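Long-range contacts in Non-reducing end alpha-L-arabinofuranosidase BoGH43B (Bacteroides ovatus, PDB 5JOZ), which removes terminal non-reducing alpha-L-arabinofuranosyl residues from the side branches of xyloglucan, converting S units to X units during degradation of the polysaccharide: residues L343-T348 with S359-R364; Y399-T404 with Y447-K452; N377-V382 with P431-V436; M66-S71 with F325-A330. One frame throughout, in Å; residues are numbered along the deposited sequence.

Contact 1 of 4, residues L343-T348 with S359-R364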
loop_
_atom_site.group_PDB
_atom_site.type_symbol
_atom_site.label_atom_id
_atom_site.label_comp_id
_atom_site.label_asym_id
_atom_site.label_seq_id
_atom_site.Cartn_x
_atom_site.Cartn_y
_atom_site.Cartn_z
ATOM N N LEU A 343 -0.598 -20.056 13.873
ATOM C CA LEU A 343 -1.701 -19.465 13.109
ATOM C C LEU A 343 -2.419 -20.588 12.368
ATOM O O LEU A 343 -1.836 -21.217 11.476
ATOM C CB LEU A 343 -1.213 -18.416 12.114
ATOM C CG LEU A 343 -2.312 -17.820 11.223
ATOM C CD1 LEU A 343 -3.408 -17.082 11.986
ATOM C CD2 LEU A 343 -1.655 -16.911 10.216
ATOM N N ARG A 344 -3.674 -20.833 12.746
ATOM C CA ARG A 344 -4.511 -21.841 12.103
ATOM C C ARG A 344 -5.303 -21.201 10.971
ATOM O O ARG A 344 -6.105 -20.293 11.203
ATOM C CB ARG A 344 -5.466 -22.456 13.117
ATOM C CG ARG A 344 -6.415 -23.495 12.543
ATOM C CD ARG A 344 -6.905 -24.487 13.589
ATOM N NE ARG A 344 -5.856 -25.431 13.993
ATOM C CZ ARG A 344 -5.995 -26.366 14.927
ATOM N NH1 ARG A 344 -7.137 -26.507 15.588
ATOM N NH2 ARG A 344 -4.979 -27.171 15.213
ATOM N N LEU A 345 -5.072 -21.689 9.757
ATOM C CA LEU A 345 -5.765 -21.227 8.555
ATOM C C LEU A 345 -6.702 -22.329 8.071
ATOM O O LEU A 345 -6.272 -23.458 7.829
ATOM C CB LEU A 345 -4.734 -20.864 7.478
ATOM C CG LEU A 345 -5.123 -19.775 6.482
ATOM C CD1 LEU A 345 -5.464 -18.475 7.190
ATOM C CD2 LEU A 345 -3.991 -19.577 5.489
ATOM N N LYS A 346 -7.991 -22.011 7.998
ATOM C CA LYS A 346 -9.012 -22.937 7.500
ATOM C C LYS A 346 -9.386 -22.557 6.066
ATOM O O LYS A 346 -10.065 -21.557 5.828
ATOM C CB LYS A 346 -10.269 -22.877 8.357
ATOM C CG LYS A 346 -10.109 -23.311 9.795
ATOM C CD LYS A 346 -11.476 -23.647 10.380
ATOM C CE LYS A 346 -11.384 -24.288 11.756
ATOM N NZ LYS A 346 -11.069 -23.298 12.815
ATOM N N GLY A 347 -8.958 -23.360 5.111
ATOM C CA GLY A 347 -9.288 -23.110 3.725
ATOM C C GLY A 347 -10.748 -23.400 3.469
ATOM O O GLY A 347 -11.232 -24.464 3.838
ATOM N N THR A 348 -11.439 -22.448 2.848
ATOM C CA THR A 348 -12.839 -22.597 2.490
ATOM C C THR A 348 -12.922 -22.953 1.009
ATOM O O THR A 348 -11.894 -23.142 0.353
ATOM C CB THR A 348 -13.607 -21.284 2.758
ATOM O OG1 THR A 348 -13.153 -20.264 1.859
ATOM C CG2 THR A 348 -13.400 -20.826 4.193
ATOM N N SER A 359 -9.130 -17.492 2.298
ATOM C CA SER A 359 -8.283 -17.682 3.475
ATOM C C SER A 359 -6.790 -17.418 3.132
ATOM O O SER A 359 -5.986 -18.334 2.926
ATOM C CB SER A 359 -8.496 -19.080 4.065
ATOM O OG SER A 359 -9.884 -19.355 4.232
ATOM N N PHE A 360 -6.460 -16.137 3.066
ATOM C CA PHE A 360 -5.140 -15.650 2.694
ATOM C C PHE A 360 -4.750 -14.616 3.733
ATOM O O PHE A 360 -5.574 -13.779 4.107
ATOM C CB PHE A 360 -5.185 -15.005 1.301
ATOM C CG PHE A 360 -3.915 -14.281 0.913
ATOM C CD1 PHE A 360 -3.696 -12.957 1.301
ATOM C CD2 PHE A 360 -2.957 -14.910 0.136
ATOM C CE1 PHE A 360 -2.545 -12.295 0.940
ATOM C CE2 PHE A 360 -1.797 -14.254 -0.232
ATOM C CZ PHE A 360 -1.590 -12.946 0.173
ATOM N N ILE A 361 -3.513 -14.695 4.207
ATOM C CA ILE A 361 -2.947 -13.708 5.123
ATOM C C ILE A 361 -1.515 -13.458 4.668
ATOM O O ILE A 361 -0.674 -14.369 4.669
ATOM C CB ILE A 361 -2.972 -14.179 6.594
ATOM C CG1 ILE A 361 -4.403 -14.616 6.979
ATOM C CG2 ILE A 361 -2.470 -13.070 7.530
ATOM C CD1 ILE A 361 -4.633 -14.926 8.448
ATOM N N GLY A 362 -1.238 -12.228 4.260
ATOM C CA GLY A 362 0.054 -11.923 3.670
ATOM C C GLY A 362 0.604 -10.575 4.037
ATOM O O GLY A 362 -0.009 -9.810 4.787
ATOM N N ARG A 363 1.780 -10.295 3.493
ATOM C CA ARG A 363 2.396 -9.014 3.689
ATOM C C ARG A 363 3.134 -8.549 2.456
ATOM O O ARG A 363 3.570 -9.356 1.630
ATOM C CB ARG A 363 3.297 -9.048 4.919
ATOM C CG ARG A 363 4.633 -9.738 4.744
ATOM C CD ARG A 363 5.591 -9.298 5.833
ATOM N NE ARG A 363 5.460 -10.089 7.041
ATOM C CZ ARG A 363 6.150 -9.877 8.153
ATOM N NH1 ARG A 363 7.022 -8.879 8.238
ATOM N NH2 ARG A 363 5.957 -10.669 9.196
ATOM N N ARG A 364 3.282 -7.230 2.376
ATOM C CA ARG A 364 3.950 -6.559 1.278
ATOM C C ARG A 364 5.384 -7.063 1.092
ATOM O O ARG A 364 6.132 -7.176 2.065
ATOM C CB ARG A 364 4.010 -5.057 1.557
ATOM C CG ARG A 364 2.672 -4.334 1.549
ATOM C CD ARG A 364 2.746 -3.072 2.387
ATOM N NE ARG A 364 1.482 -2.327 2.409
ATOM C CZ ARG A 364 0.380 -2.667 3.087
ATOM N NH1 ARG A 364 0.325 -3.778 3.832
ATOM N NH2 ARG A 364 -0.701 -1.877 3.018
HETATM O O HOH W 1 -12.157 -18.037 2.982
HETATM O O HOH W 2 -10.028 -20.292 1.300
#
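The short strand 343-345 and the strand 359-364 run roughly antiparallel, their directions 144° apart and their axes 8.9 Å apart at closest approach, too far for backbone pairing, so that side chains fill the gap between them. I361 is the shared partner of two leucines: its CG1 stands anti to its own carbonyl carbon (chi1 -53°) and its CD1 touches both. L343 meets it tip to tip, L343 CD2 lying 4.0 Å from I361 CD1. L345 slides past it in the opposite direction, with L345 CD1 at 3.9 Å from I361 CD1, while its other methyl turns to the backbone, L345 CD2 resting 3.5 Å from S359 O. M483 of strand 480-486 packs against both leucines, and F325 against I361.

At the S359 end the chains draw together and the contact becomes polar. S359 OG donates to K346 O at 2.7 Å, approaching from above the carbonyl plane, 33° out of it. The same hydroxyl oxygen accepts from water 1, 2.9 Å from S359 OG, which is also hydrogen-bonded to T348 OG1. Beside it, water 2 accepts from two backbone amides, T348 N and S359 N, the first at 3.0 Å. The buried serine hydroxyl is engaged both as donor and as acceptor, which is likely to restrain its rotation. The T348 hydroxyl has a further partner in I350 N.

Strand 343-345 belongs to one sheet and strand 359-364 to the other, so the apolar cluster is the face-to-face packing of a concanavalin A-like beta-sandwich, closed at its margin by a serine-and-water link.

Contact 2 of 4, residues Y399-T404 with Y447-K452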
loop_
_atom_site.group_PDB
_atom_site.type_symbol
_atom_site.label_atom_id
_atom_site.label_comp_id
_atom_site.label_asym_id
_atom_site.label_seq_id
_atom_site.Cartn_x
_atom_site.Cartn_y
_atom_site.Cartn_z
ATOM N N TYR A 399 1.829 -16.957 -7.875
ATOM C CA TYR A 399 2.580 -18.218 -7.818
ATOM C C TYR A 399 2.268 -18.908 -6.510
ATOM O O TYR A 399 2.427 -18.309 -5.457
ATOM C CB TYR A 399 4.078 -17.958 -7.898
ATOM C CG TYR A 399 4.529 -17.152 -9.106
ATOM C CD1 TYR A 399 4.066 -17.452 -10.391
ATOM C CD2 TYR A 399 5.443 -16.103 -8.966
ATOM C CE1 TYR A 399 4.490 -16.732 -11.492
ATOM C CE2 TYR A 399 5.878 -15.374 -10.067
ATOM C CZ TYR A 399 5.406 -15.694 -11.328
ATOM O OH TYR A 399 5.841 -14.985 -12.423
ATOM N N ASP A 400 1.862 -20.175 -6.575
ATOM C CA ASP A 400 1.361 -20.905 -5.416
ATOM C C ASP A 400 2.295 -22.037 -5.002
ATOM O O ASP A 400 2.420 -23.027 -5.720
ATOM C CB ASP A 400 -0.011 -21.502 -5.749
ATOM C CG ASP A 400 -1.079 -20.457 -5.991
ATOM O OD1 ASP A 400 -0.865 -19.257 -5.700
ATOM O OD2 ASP A 400 -2.162 -20.844 -6.482
ATOM N N LEU A 401 2.916 -21.910 -3.835
ATOM C CA LEU A 401 3.751 -22.978 -3.295
ATOM C C LEU A 401 2.932 -23.726 -2.240
ATOM O O LEU A 401 2.925 -23.343 -1.064
ATOM C CB LEU A 401 5.054 -22.420 -2.726
ATOM C CG LEU A 401 5.968 -23.417 -2.012
ATOM C CD1 LEU A 401 6.373 -24.543 -2.942
ATOM C CD2 LEU A 401 7.181 -22.706 -1.443
ATOM N N LEU A 402 2.246 -24.790 -2.672
ATOM C CA LEU A 402 1.225 -25.456 -1.851
ATOM C C LEU A 402 1.487 -26.927 -1.577
ATOM O O LEU A 402 2.131 -27.612 -2.367
ATOM C CB LEU A 402 -0.139 -25.336 -2.524
ATOM C CG LEU A 402 -0.550 -23.930 -2.972
ATOM C CD1 LEU A 402 -1.870 -23.969 -3.729
ATOM C CD2 LEU A 402 -0.635 -22.972 -1.794
ATOM N N ILE A 403 0.962 -27.384 -0.438
ATOM C CA ILE A 403 0.867 -28.782 -0.083
ATOM C C ILE A 403 -0.527 -29.229 -0.472
ATOM O O ILE A 403 -1.511 -28.578 -0.092
ATOM C CB ILE A 403 1.016 -29.010 1.435
ATOM C CG1 ILE A 403 2.378 -28.525 1.912
ATOM C CG2 ILE A 403 0.811 -30.495 1.788
ATOM C CD1 ILE A 403 2.495 -28.441 3.410
ATOM N N THR A 404 -0.599 -30.344 -1.200
ATOM C CA THR A 404 -1.867 -30.932 -1.671
ATOM C C THR A 404 -1.711 -32.462 -1.811
ATOM O O THR A 404 -0.685 -33.024 -1.389
ATOM C CB THR A 404 -2.310 -30.283 -3.008
ATOM O OG1 THR A 404 -3.594 -30.782 -3.403
ATOM C CG2 THR A 404 -1.314 -30.548 -4.113
ATOM N N TYR A 447 12.029 -15.458 -8.435
ATOM C CA TYR A 447 11.601 -16.125 -7.223
ATOM C C TYR A 447 12.023 -17.560 -7.369
ATOM O O TYR A 447 11.827 -18.138 -8.445
ATOM C CB TYR A 447 10.085 -16.106 -7.107
ATOM C CG TYR A 447 9.481 -14.752 -6.904
ATOM C CD1 TYR A 447 9.587 -14.106 -5.677
ATOM C CD2 TYR A 447 8.756 -14.133 -7.914
ATOM C CE1 TYR A 447 9.002 -12.872 -5.464
ATOM C CE2 TYR A 447 8.164 -12.893 -7.709
ATOM C CZ TYR A 447 8.301 -12.268 -6.484
ATOM O OH TYR A 447 7.735 -11.034 -6.278
ATOM N N THR A 448 12.598 -18.122 -6.307
ATOM C CA THR A 448 12.932 -19.543 -6.245
ATOM C C THR A 448 12.160 -20.170 -5.083
ATOM O O THR A 448 12.093 -19.592 -4.002
ATOM C CB THR A 448 14.448 -19.754 -6.092
ATOM O OG1 THR A 448 15.113 -19.077 -7.160
ATOM C CG2 THR A 448 14.816 -21.249 -6.151
ATOM N N PHE A 449 11.573 -21.341 -5.342
ATOM C CA PHE A 449 10.652 -22.026 -4.427
ATOM C C PHE A 449 11.272 -23.341 -3.926
ATOM O O PHE A 449 11.680 -24.178 -4.741
ATOM C CB PHE A 449 9.344 -22.324 -5.159
ATOM C CG PHE A 449 8.664 -21.104 -5.693
ATOM C CD1 PHE A 449 8.945 -20.631 -6.975
ATOM C CD2 PHE A 449 7.741 -20.407 -4.906
ATOM C CE1 PHE A 449 8.319 -19.488 -7.460
ATOM C CE2 PHE A 449 7.108 -19.267 -5.390
ATOM C CZ PHE A 449 7.395 -18.803 -6.666
ATOM N N GLU A 450 11.320 -23.516 -2.599
ATOM C CA GLU A 450 12.040 -24.614 -1.939
ATOM C C GLU A 450 11.191 -25.261 -0.836
ATOM O O GLU A 450 10.346 -24.598 -0.234
ATOM C CB GLU A 450 13.363 -24.113 -1.329
ATOM C CG GLU A 450 14.287 -23.344 -2.293
ATOM C CD GLU A 450 14.176 -21.805 -2.236
ATOM O OE1 GLU A 450 13.180 -21.254 -1.700
ATOM O OE2 GLU A 450 15.107 -21.128 -2.744
ATOM N N ILE A 451 11.444 -26.549 -0.574
ATOM C CA ILE A 451 10.738 -27.317 0.449
ATOM C C ILE A 451 11.706 -28.141 1.302
ATOM O O ILE A 451 12.773 -28.546 0.837
ATOM C CB ILE A 451 9.665 -28.245 -0.174
ATOM C CG1 ILE A 451 10.316 -29.300 -1.084
ATOM C CG2 ILE A 451 8.643 -27.414 -0.940
ATOM C CD1 ILE A 451 9.360 -30.146 -1.891
ATOM N N LYS A 452 11.326 -28.364 2.557
ATOM C CA LYS A 452 12.058 -29.249 3.464
ATOM C C LYS A 452 11.102 -30.038 4.390
ATOM O O LYS A 452 10.202 -29.473 5.023
ATOM C CB LYS A 452 13.094 -28.478 4.303
ATOM C CG LYS A 452 13.916 -29.392 5.208
ATOM C CD LYS A 452 15.058 -28.680 5.906
ATOM C CE LYS A 452 16.046 -29.688 6.478
ATOM N NZ LYS A 452 17.190 -29.006 7.142
#
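Y399 can be traced outward from strand 399-404 as it crosses to the strand 447-452. Its CB already touches the other side, lying 3.6 Å from F449 CZ, the far tip of the phenylalanine ring. With CG anti to the carbonyl carbon and beside the backbone N (chi1 -55°), the tyrosine ring runs at about a right angle across the F449 side chain, and Y399 CD2 is 4.0 Å from that same F449 CZ. One atom farther along, Y399 CE2 comes within 3.8 Å of Y447 CD2, which sits at the edge of the Y399 ring, near its plane. The two tyrosines also cross at about a right angle. The phenolic tip stays between the sheets, where Y399 OH is hydrogen-bonded to S464 O; Y447 OH finds its partner in Q365.

L401 continues the row on the other flank of F449. The two side chains slide past each other in opposite directions, with L401 CB 4.0 Å from F449 CD2. Its branches then part: L401 CD2 lies 3.9 Å from E450 O, whereas L401 CD1 reaches I451 CG2 at 4.2 Å. F449 is therefore wedged between Y399 and L401, and V391, I414 and A463 also pack against its side chain.

No hydrogen bond joins the two strands. Their axes are 8.8 Å apart and nearly parallel, at 10°, and they belong to different antiparallel sheets, the L401 and F449 side chains both facing inward. Such interleaving of large apolar and aromatic residues between facing sheets is the core packing of the concanavalin A-like sandwich.

Contact 3 of 4, residues N377-V382 with P431-V436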
loop_
_atom_site.group_PDB
_atom_site.type_symbol
_atom_site.label_atom_id
_atom_site.label_comp_id
_atom_site.label_asym_id
_atom_site.label_seq_id
_atom_site.Cartn_x
_atom_site.Cartn_y
_atom_site.Cartn_z
ATOM N N ASN A 377 1.893 -27.350 9.184
ATOM C CA ASN A 377 1.317 -28.670 9.349
ATOM C C ASN A 377 0.027 -28.690 8.528
ATOM O O ASN A 377 -0.908 -27.939 8.828
ATOM C CB ASN A 377 1.033 -28.951 10.838
ATOM C CG ASN A 377 0.619 -30.402 11.104
ATOM O OD1 ASN A 377 1.036 -31.324 10.411
ATOM N ND2 ASN A 377 -0.206 -30.600 12.115
ATOM N N PHE A 378 -0.026 -29.520 7.488
ATOM C CA PHE A 378 -1.234 -29.623 6.664
ATOM C C PHE A 378 -1.393 -30.991 6.031
ATOM O O PHE A 378 -0.586 -31.384 5.192
ATOM C CB PHE A 378 -1.271 -28.541 5.569
ATOM C CG PHE A 378 -2.523 -28.588 4.728
ATOM C CD1 PHE A 378 -3.776 -28.440 5.318
ATOM C CD2 PHE A 378 -2.461 -28.804 3.352
ATOM C CE1 PHE A 378 -4.941 -28.502 4.552
ATOM C CE2 PHE A 378 -3.619 -28.865 2.583
ATOM C CZ PHE A 378 -4.854 -28.709 3.181
ATOM N N ILE A 379 -2.454 -31.696 6.424
ATOM C CA ILE A 379 -2.801 -32.991 5.846
ATOM C C ILE A 379 -3.997 -32.800 4.916
ATOM O O ILE A 379 -5.114 -32.589 5.394
ATOM C CB ILE A 379 -3.165 -34.030 6.940
ATOM C CG1 ILE A 379 -2.027 -34.176 7.960
ATOM C CG2 ILE A 379 -3.524 -35.374 6.306
ATOM C CD1 ILE A 379 -0.692 -34.626 7.380
ATOM N N PRO A 380 -3.772 -32.840 3.586
ATOM C CA PRO A 380 -4.909 -32.809 2.665
ATOM C C PRO A 380 -5.504 -34.202 2.513
ATOM O O PRO A 380 -4.760 -35.173 2.481
ATOM C CB PRO A 380 -4.286 -32.342 1.354
ATOM C CG PRO A 380 -2.879 -32.819 1.411
ATOM C CD PRO A 380 -2.484 -32.865 2.865
ATOM N N LYS A 381 -6.826 -34.294 2.427
ATOM C CA LYS A 381 -7.507 -35.585 2.288
ATOM C C LYS A 381 -7.995 -35.876 0.857
ATOM O O LYS A 381 -8.298 -37.024 0.559
ATOM C CB LYS A 381 -8.670 -35.700 3.290
ATOM N N VAL A 382 -8.064 -34.863 -0.016
ATOM C CA VAL A 382 -8.489 -35.053 -1.421
ATOM C C VAL A 382 -7.864 -33.978 -2.340
ATOM O O VAL A 382 -7.425 -32.932 -1.855
ATOM C CB VAL A 382 -10.038 -35.125 -1.517
ATOM C CG1 VAL A 382 -10.693 -33.782 -1.187
ATOM C CG2 VAL A 382 -10.505 -35.677 -2.866
ATOM N N PRO A 431 6.671 -36.888 2.683
ATOM C CA PRO A 431 6.170 -37.961 3.548
ATOM C C PRO A 431 4.676 -37.763 3.813
ATOM O O PRO A 431 4.186 -36.640 3.722
ATOM C CB PRO A 431 6.983 -37.791 4.843
ATOM C CG PRO A 431 7.517 -36.390 4.796
ATOM C CD PRO A 431 7.712 -36.080 3.345
ATOM N N ALA A 432 3.969 -38.848 4.123
ATOM C CA ALA A 432 2.518 -38.808 4.312
ATOM C C ALA A 432 2.071 -37.823 5.401
ATOM O O ALA A 432 1.011 -37.203 5.254
ATOM C CB ALA A 432 1.979 -40.199 4.620
ATOM N N THR A 433 2.858 -37.710 6.483
ATOM C CA THR A 433 2.594 -36.756 7.581
ATOM C C THR A 433 3.859 -35.989 8.010
ATOM O O THR A 433 4.963 -36.245 7.512
ATOM C CB THR A 433 1.987 -37.449 8.838
ATOM O OG1 THR A 433 2.978 -38.265 9.484
ATOM C CG2 THR A 433 0.773 -38.288 8.474
ATOM N N GLY A 434 3.682 -35.043 8.937
ATOM C CA GLY A 434 4.807 -34.307 9.518
ATOM C C GLY A 434 4.951 -32.900 8.966
ATOM O O GLY A 434 4.392 -32.547 7.917
ATOM N N GLU A 435 5.736 -32.111 9.682
ATOM C CA GLU A 435 5.868 -30.681 9.419
ATOM C C GLU A 435 6.642 -30.429 8.128
ATOM O O GLU A 435 7.530 -31.193 7.774
ATOM C CB GLU A 435 6.562 -30.001 10.611
ATOM C CG GLU A 435 5.750 -30.056 11.907
ATOM C CD GLU A 435 4.709 -28.943 12.043
ATOM O OE1 GLU A 435 3.924 -28.992 13.011
ATOM O OE2 GLU A 435 4.673 -28.007 11.214
ATOM N N VAL A 436 6.278 -29.369 7.415
ATOM C CA VAL A 436 6.940 -29.004 6.161
ATOM C C VAL A 436 7.325 -27.537 6.230
ATOM O O VAL A 436 6.527 -26.691 6.641
ATOM C CB VAL A 436 6.047 -29.259 4.924
ATOM C CG1 VAL A 436 6.796 -28.957 3.625
ATOM C CG2 VAL A 436 5.560 -30.691 4.914
HETATM O O HOH W 3 1.439 -34.091 10.152
HETATM O O HOH W 4 2.739 -30.503 7.129
#
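N377, I379 and E435 bury the most surface here, without a direct hydrogen bond between the two segments. The E435 chain bends at chi2 (-84°) and crosses the N377 side chain at about a right angle, bringing its carboxylate against the asparagine's aliphatic stem, E435 OE1 being 3.6 Å from N377 CB. The carboxylate and amide planes are 38° apart. An alanine at E435 would remove this carboxylate and would probably leave the flank of N377 less well covered.

N377 turns its amide oxygen to water 3, which donates to N377 OD1 at 2.8 Å and accepts from G434 N at 2.7 Å. Water 4 spans the backbones, accepting from F378 N and donating to G434 O at 2.7 Å. Strands 370-377 and 436-442 pair antiparallel in one sheet of the concanavalin A-like domain, with V376 and V436 hydrogen-bonded through their backbones; at the margin the chains separate and water takes over. G434 has phi of 104°, where a CB would jam against T433 O.

I379 CD1 lies against the opposing backbone, 3.7 Å from A432 O and 3.9 Å from T433 CA. R410 ties both sides, bonding to F378 O, P431 O and G434 O.

Contact 4 of 4, residues M66-S71 with F325-A330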
loop_
_atom_site.group_PDB
_atom_site.type_symbol
_atom_site.label_atom_id
_atom_site.label_comp_id
_atom_site.label_asym_id
_atom_site.label_seq_id
_atom_site.Cartn_x
_atom_site.Cartn_y
_atom_site.Cartn_z
ATOM N N MET A 66 -16.370 -6.060 -0.252
ATOM C CA MET A 66 -16.844 -7.261 -0.958
ATOM C C MET A 66 -17.313 -6.914 -2.372
ATOM O O MET A 66 -17.956 -5.875 -2.596
ATOM C CB MET A 66 -17.962 -7.964 -0.173
ATOM C CG MET A 66 -17.538 -8.537 1.183
ATOM S SD MET A 66 -16.170 -9.741 1.179
ATOM C CE MET A 66 -16.756 -10.893 2.422
ATOM N N GLY A 67 -16.946 -7.762 -3.327
ATOM C CA GLY A 67 -17.265 -7.533 -4.734
ATOM C C GLY A 67 -16.286 -6.640 -5.483
ATOM O O GLY A 67 -16.337 -6.591 -6.707
ATOM N N CYS A 68 -15.379 -5.951 -4.781
ATOM C CA CYS A 68 -14.444 -5.023 -5.443
ATOM C C CYS A 68 -13.412 -5.792 -6.275
ATOM O O CYS A 68 -13.013 -6.910 -5.924
ATOM C CB CYS A 68 -13.751 -4.087 -4.427
ATOM S SG CYS A 68 -12.241 -4.729 -3.652
ATOM N N ASN A 69 -13.008 -5.190 -7.384
ATOM C CA ASN A 69 -11.967 -5.756 -8.236
ATOM C C ASN A 69 -10.632 -5.718 -7.517
ATOM O O ASN A 69 -10.361 -4.807 -6.717
ATOM C CB ASN A 69 -11.851 -5.004 -9.578
ATOM C CG ASN A 69 -12.932 -5.396 -10.591
ATOM O OD1 ASN A 69 -13.601 -6.422 -10.460
ATOM N ND2 ASN A 69 -13.085 -4.575 -11.629
ATOM N N ALA A 70 -9.811 -6.729 -7.792
ATOM C CA ALA A 70 -8.437 -6.750 -7.318
ATOM C C ALA A 70 -7.671 -5.687 -8.082
ATOM O O ALA A 70 -7.830 -5.564 -9.303
ATOM C CB ALA A 70 -7.807 -8.109 -7.553
ATOM N N SER A 71 -6.904 -4.877 -7.351
ATOM C CA SER A 71 -5.907 -3.977 -7.926
ATOM C C SER A 71 -6.473 -2.637 -8.404
ATOM O O SER A 71 -5.751 -1.649 -8.382
ATOM C CB SER A 71 -5.131 -4.657 -9.065
ATOM O OG SER A 71 -3.854 -4.074 -9.213
ATOM N N PHE A 325 -5.191 -9.060 4.746
ATOM C CA PHE A 325 -6.230 -9.913 4.158
ATOM C C PHE A 325 -6.715 -9.352 2.828
ATOM O O PHE A 325 -6.507 -8.176 2.536
ATOM C CB PHE A 325 -7.422 -9.993 5.114
ATOM C CG PHE A 325 -7.066 -10.492 6.465
ATOM C CD1 PHE A 325 -6.560 -9.617 7.435
ATOM C CD2 PHE A 325 -7.216 -11.832 6.783
ATOM C CE1 PHE A 325 -6.199 -10.075 8.700
ATOM C CE2 PHE A 325 -6.867 -12.297 8.049
ATOM C CZ PHE A 325 -6.354 -11.419 9.002
ATOM N N ILE A 326 -7.369 -10.201 2.040
ATOM C CA ILE A 326 -8.038 -9.797 0.800
ATOM C C ILE A 326 -9.537 -9.533 1.072
ATOM O O ILE A 326 -10.266 -10.444 1.478
ATOM C CB ILE A 326 -7.888 -10.870 -0.285
ATOM C CG1 ILE A 326 -6.392 -11.122 -0.583
ATOM C CG2 ILE A 326 -8.630 -10.428 -1.539
ATOM C CD1 ILE A 326 -6.098 -12.263 -1.542
ATOM N N ARG A 327 -9.979 -8.289 0.855
ATOM C CA ARG A 327 -11.368 -7.846 1.134
ATOM C C ARG A 327 -11.738 -8.086 2.599
ATOM O O ARG A 327 -10.842 -8.064 3.433
ATOM C CB ARG A 327 -12.340 -8.473 0.142
ATOM C CG ARG A 327 -11.889 -8.248 -1.294
ATOM C CD ARG A 327 -12.963 -8.588 -2.315
ATOM N NE ARG A 327 -12.415 -8.506 -3.667
ATOM C CZ ARG A 327 -11.596 -9.408 -4.211
ATOM N NH1 ARG A 327 -11.261 -10.519 -3.553
ATOM N NH2 ARG A 327 -11.124 -9.217 -5.443
ATOM N N ASN A 328 -13.016 -8.301 2.930
ATOM C CA ASN A 328 -13.448 -8.427 4.331
ATOM C C ASN A 328 -13.357 -9.873 4.878
ATOM O O ASN A 328 -14.181 -10.720 4.531
ATOM C CB ASN A 328 -14.868 -7.898 4.475
ATOM C CG ASN A 328 -14.970 -6.431 4.089
ATOM O OD1 ASN A 328 -15.546 -6.077 3.054
ATOM N ND2 ASN A 328 -14.377 -5.572 4.903
ATOM N N PRO A 329 -12.352 -10.158 5.735
ATOM C CA PRO A 329 -12.166 -11.527 6.189
ATOM C C PRO A 329 -13.177 -11.970 7.253
ATOM O O PRO A 329 -13.407 -11.257 8.224
ATOM C CB PRO A 329 -10.744 -11.496 6.777
ATOM C CG PRO A 329 -10.622 -10.119 7.313
ATOM C CD PRO A 329 -11.303 -9.271 6.276
ATOM N N ALA A 330 -13.769 -13.148 7.068
ATOM C CA ALA A 330 -14.551 -13.769 8.144
ATOM C C ALA A 330 -13.570 -14.387 9.143
ATOM O O ALA A 330 -12.738 -15.217 8.765
ATOM C CB ALA A 330 -15.495 -14.823 7.591
#
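R327 extends from CG to NE and lays its guanidinium edge against the backbone of the loop 66-71. Two of its nitrogens converge side-on on one carbonyl oxygen: R327 NE donates to C68 O at 2.8 Å and R327 NH2 at 3.0 Å. Both donors lie in the carbonyl plane, NE on a lone pair, and the oxygen is close to the guanidinium plane. The C68 thiol flanks this grip, with C68 SG 3.8 Å from R327 NE.

M66 crosses N328 obliquely. Bent at chi2 and chi3, the methionine passes its sulfur 4.0 Å from N328 CB and ends with M66 CE 3.3 Å from N328 O. The amide of N328 is held just ahead of 66-71, OD1 accepting from L65 N and ND2 donating to N63 O.

Replacing R327 with leucine would remove both bonds to C68 O and would probably loosen this join between the family 43 catalytic domain and the concanavalin A-like domain.

R327 NH1 also binds D356 O, and NH2 forms a salt bridge with D395, so the buried cation is shared among two carbonyls and a carboxylate; its charge is probably largely compensated within the domain interface, and it would polarise the C68 carbonyl.

Contacts 1 and 2 sample the same facing pair of sheets in the C-terminal domain, their centres about 15 Å apart. Contact 3 lies at the outer end of that sandwich and touches contact 2: I403 CD1 packs 3.9 Å from V436 CB. Toward the catalytic domain, contact 1 adjoins contact 4, with I361 CD1 3.5 Å from F325 CE2, so core packing continues into the domain interface. Contacts 3 and 4 are the farthest apart, about 29 Å between centres. The bound calcium, held by D313, G341 and D499, is about 8 Å from the L343 side chain and about 9 Å from that of E435. All four contacts are away from the inferred catalytic residues D16, D126 and E176.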